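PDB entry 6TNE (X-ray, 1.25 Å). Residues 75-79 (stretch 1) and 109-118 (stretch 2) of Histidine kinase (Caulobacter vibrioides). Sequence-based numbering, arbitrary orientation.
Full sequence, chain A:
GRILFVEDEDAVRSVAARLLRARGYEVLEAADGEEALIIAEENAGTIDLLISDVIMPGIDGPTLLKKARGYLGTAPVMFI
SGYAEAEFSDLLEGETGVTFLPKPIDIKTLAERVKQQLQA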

# COMPACT_ATOMS: atom_id res chain seq x y z
N ALA A 75 -4.41 9.60 4.84
CA ALA A 75 -4.67 8.51 3.91
C ALA A 75 -4.88 7.20 4.68
O ALA A 75 -4.13 6.91 5.62
N PRO A 76 -5.85 6.39 4.27
CA PRO A 76 -5.98 5.05 4.85
C PRO A 76 -4.78 4.18 4.52
O PRO A 76 -4.02 4.42 3.57
N VAL A 77 -4.62 3.14 5.31
CA VAL A 77 -3.52 2.19 5.20
C VAL A 77 -4.10 0.80 5.26
O VAL A 77 -4.93 0.51 6.14
N MET A 78 -3.67 -0.07 4.36
CA MET A 78 -4.10 -1.46 4.31
C MET A 78 -2.87 -2.34 4.34
O MET A 78 -2.01 -2.24 3.45
N PHE A 79 -2.74 -3.15 5.37
CA PHE A 79 -1.67 -4.12 5.47
C PHE A 79 -2.12 -5.43 4.88
O PHE A 79 -3.27 -5.84 5.05
N THR A 109 -11.69 -8.94 -4.04
CA THR A 109 -11.72 -8.44 -2.68
C THR A 109 -10.80 -7.25 -2.53
O THR A 109 -11.17 -6.25 -1.89
N LEU A 110 -9.60 -7.30 -3.13
CA LEU A 110 -8.70 -6.16 -3.04
C LEU A 110 -9.37 -4.90 -3.60
O LEU A 110 -9.34 -3.82 -2.98
N ALA A 111 -9.95 -5.02 -4.80
CA ALA A 111 -10.60 -3.86 -5.43
C ALA A 111 -11.76 -3.34 -4.58
O ALA A 111 -11.96 -2.12 -4.45
N GLU A 112 -12.55 -4.25 -4.01
CA GLU A 112 -13.64 -3.84 -3.14
C GLU A 112 -13.12 -3.04 -1.94
O GLU A 112 -13.70 -2.01 -1.58
N ARG A 113 -12.07 -3.53 -1.28
CA ARG A 113 -11.52 -2.84 -0.10
C ARG A 113 -10.88 -1.51 -0.47
O ARG A 113 -11.02 -0.53 0.26
N VAL A 114 -10.21 -1.44 -1.61
CA VAL A 114 -9.63 -0.16 -2.03
C VAL A 114 -10.76 0.84 -2.23
O VAL A 114 -10.70 1.99 -1.77
N LYS A 115 -11.80 0.42 -2.94
CA LYS A 115 -12.93 1.31 -3.18
C LYS A 115 -13.58 1.77 -1.88
O LYS A 115 -13.89 2.96 -1.71
N GLN A 116 -13.78 0.85 -0.94
CA GLN A 116 -14.38 1.21 0.34
C GLN A 116 -13.54 2.25 1.08
O GLN A 116 -14.06 3.26 1.57
N GLN A 117 -12.23 2.00 1.18
CA GLN A 117 -11.34 2.91 1.90
C GLN A 117 -11.26 4.27 1.24
O GLN A 117 -11.13 5.28 1.93
N LEU A 118 -11.35 4.31 -0.10
CA LEU A 118 -11.28 5.59 -0.79
C LEU A 118 -12.60 6.36 -0.77
O LEU A 118 -12.58 7.58 -0.94

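No hydrogen bond joins the two stretches; the largest single share of the contact comes from Met78, an extended methionine which reaches from the strand to touch four residues of the helix, with Gln117 and Pro76 supplying much of the rest. The strand of 77-79 and the helix of 109-118 run nearly antiparallel, at 155°, with their axes 10.2 Å apart at closest approach, and a modest 294 Å² is buried between the two stretches.

Met78 directs its CA-to-CB bond toward the helix. Chi1 and chi2 are both t, so the chain extends fully before chi3, at p (53°), turns the terminal methyl. That turn brings CE of Met78 to 3.5 Å from CD1 of Leu110, the tightest contact across the stretches, and to 4.1 Å from CG2 of Val114. SD of Met78 lies 4.2 Å from CB of Arg113. Met78 thereby gives up 95 Å² to the helix, the largest share of any residue here.

Leu110 and Val114 stand one helical turn apart, linked by the backbone hydrogen bond from Val114 N to Leu110 O (2.9 Å), and together they receive the methionine methyl. Both start sideways to the strand. In Leu110, chi1 t and chi2 p bring the end of the side chain nearer, whereas Val114, with chi1 t, offers CG2. Arg113 points toward stretch 1, but its contact is made through CB; its chi1 and chi2 are both m, and NH1 of Arg113 stays 5.1 Å from SD of Met78, beyond contact distance.

Nearer the end of the helical stretch, Gln117 takes over. It points toward stretch 1 with chi1 m and chi2 t, and lies across both Pro76 and Met78. Its aliphatic part packs on the proline ring, CB of Gln117 being 4.0 Å from CG of Pro76, and the same CG lies 3.9 Å from the backbone O of Gln117. The ring has a C-gamma endo pucker, and its CA is 6.5 Å from that of Gln117, closer than the 8.5 Å between the CA atoms of Met78 and Val114. The short proline side chain can therefore meet the helix directly, while Met78 must span a wider gap. Beyond the aliphatic part, the terminal amide of Gln117 lies over the strand beside CB of Met78, though which of its ends is nitrogen is uncertain.

Val77 points away from the helix, as expected from the alternation of a strand, and Ala75 and Phe79 make no contact. On the helix, Thr109, Ala111, Glu112, Lys115 and Gln116 likewise take no part.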

# COMPACT_ATOMS: atom_id res chain seq x y z
CB ALA A 75 -3.47 8.31 2.99
CB PRO A 76 -7.24 4.50 4.19
CG PRO A 76 -7.39 5.33 2.87
CD PRO A 76 -6.90 6.68 3.27
CB VAL A 77 -2.47 2.40 6.32
CG1 VAL A 77 -1.38 1.35 6.24
CG2 VAL A 77 -1.97 3.85 6.35
CB MET A 78 -4.84 -1.70 3.02
CG MET A 78 -5.33 -3.09 2.87
SD MET A 78 -6.41 -3.37 1.48
CE MET A 78 -5.53 -2.74 0.11
CB PHE A 79 -1.27 -4.31 6.93
CG PHE A 79 -0.52 -3.14 7.48
CD1 PHE A 79 0.72 -2.76 6.91
CD2 PHE A 79 -1.04 -2.39 8.50
CE1 PHE A 79 1.41 -1.64 7.39
CE2 PHE A 79 -0.36 -1.26 8.96
CZ PHE A 79 0.85 -0.90 8.41
CB THR A 109 -11.33 -9.55 -1.71
OG1 THR A 109 -12.20 -10.67 -1.93
CG2 THR A 109 -11.48 -9.05 -0.26
CB LEU A 110 -7.41 -6.44 -3.82
CG LEU A 110 -6.39 -5.28 -3.89
CD1 LEU A 110 -5.86 -4.98 -2.51
CD2 LEU A 110 -5.30 -5.63 -4.90
CB ALA A 111 -11.04 -4.23 -6.84
CB GLU A 112 -14.34 -5.10 -2.67
CG GLU A 112 -15.45 -4.96 -1.70
CD GLU A 112 -16.20 -6.29 -1.57
OE1 GLU A 112 -17.34 -6.29 -1.08
OE2 GLU A 112 -15.63 -7.34 -1.96
CB ARG A 113 -10.50 -3.71 0.61
CG ARG A 113 -11.01 -5.05 1.04
CD ARG A 113 -12.03 -5.00 2.16
NE ARG A 113 -12.02 -6.33 2.77
CZ ARG A 113 -11.09 -6.71 3.64
NH1 ARG A 113 -10.13 -5.85 4.03
NH2 ARG A 113 -11.11 -7.95 4.12
CB VAL A 114 -8.82 -0.35 -3.32
CG1 VAL A 114 -8.49 0.99 -3.95
CG2 VAL A 114 -7.54 -1.12 -3.04
CB LYS A 115 -13.96 0.55 -4.02
CG LYS A 115 -15.08 1.42 -4.57
CD LYS A 115 -15.82 0.72 -5.71
CE LYS A 115 -17.08 0.05 -5.21
NZ LYS A 115 -18.17 1.05 -5.00
CB GLN A 116 -14.54 -0.06 1.17
CG GLN A 116 -15.56 0.01 2.24
CD GLN A 116 -14.99 0.56 3.50
OE1 GLN A 116 -13.93 0.13 3.95
NE2 GLN A 116 -15.67 1.55 4.08
CB GLN A 117 -9.93 2.32 2.07
CG GLN A 117 -9.91 1.15 3.01
CD GLN A 117 -8.72 0.30 2.79
OE1 GLN A 117 -8.50 -0.22 1.69
NE2 GLN A 117 -7.93 0.11 3.83
CB LEU A 118 -10.78 5.41 -2.22
CG LEU A 118 -9.33 4.93 -2.31
CD1 LEU A 118 -9.03 4.53 -3.73
CD2 LEU A 118 -8.40 6.04 -1.86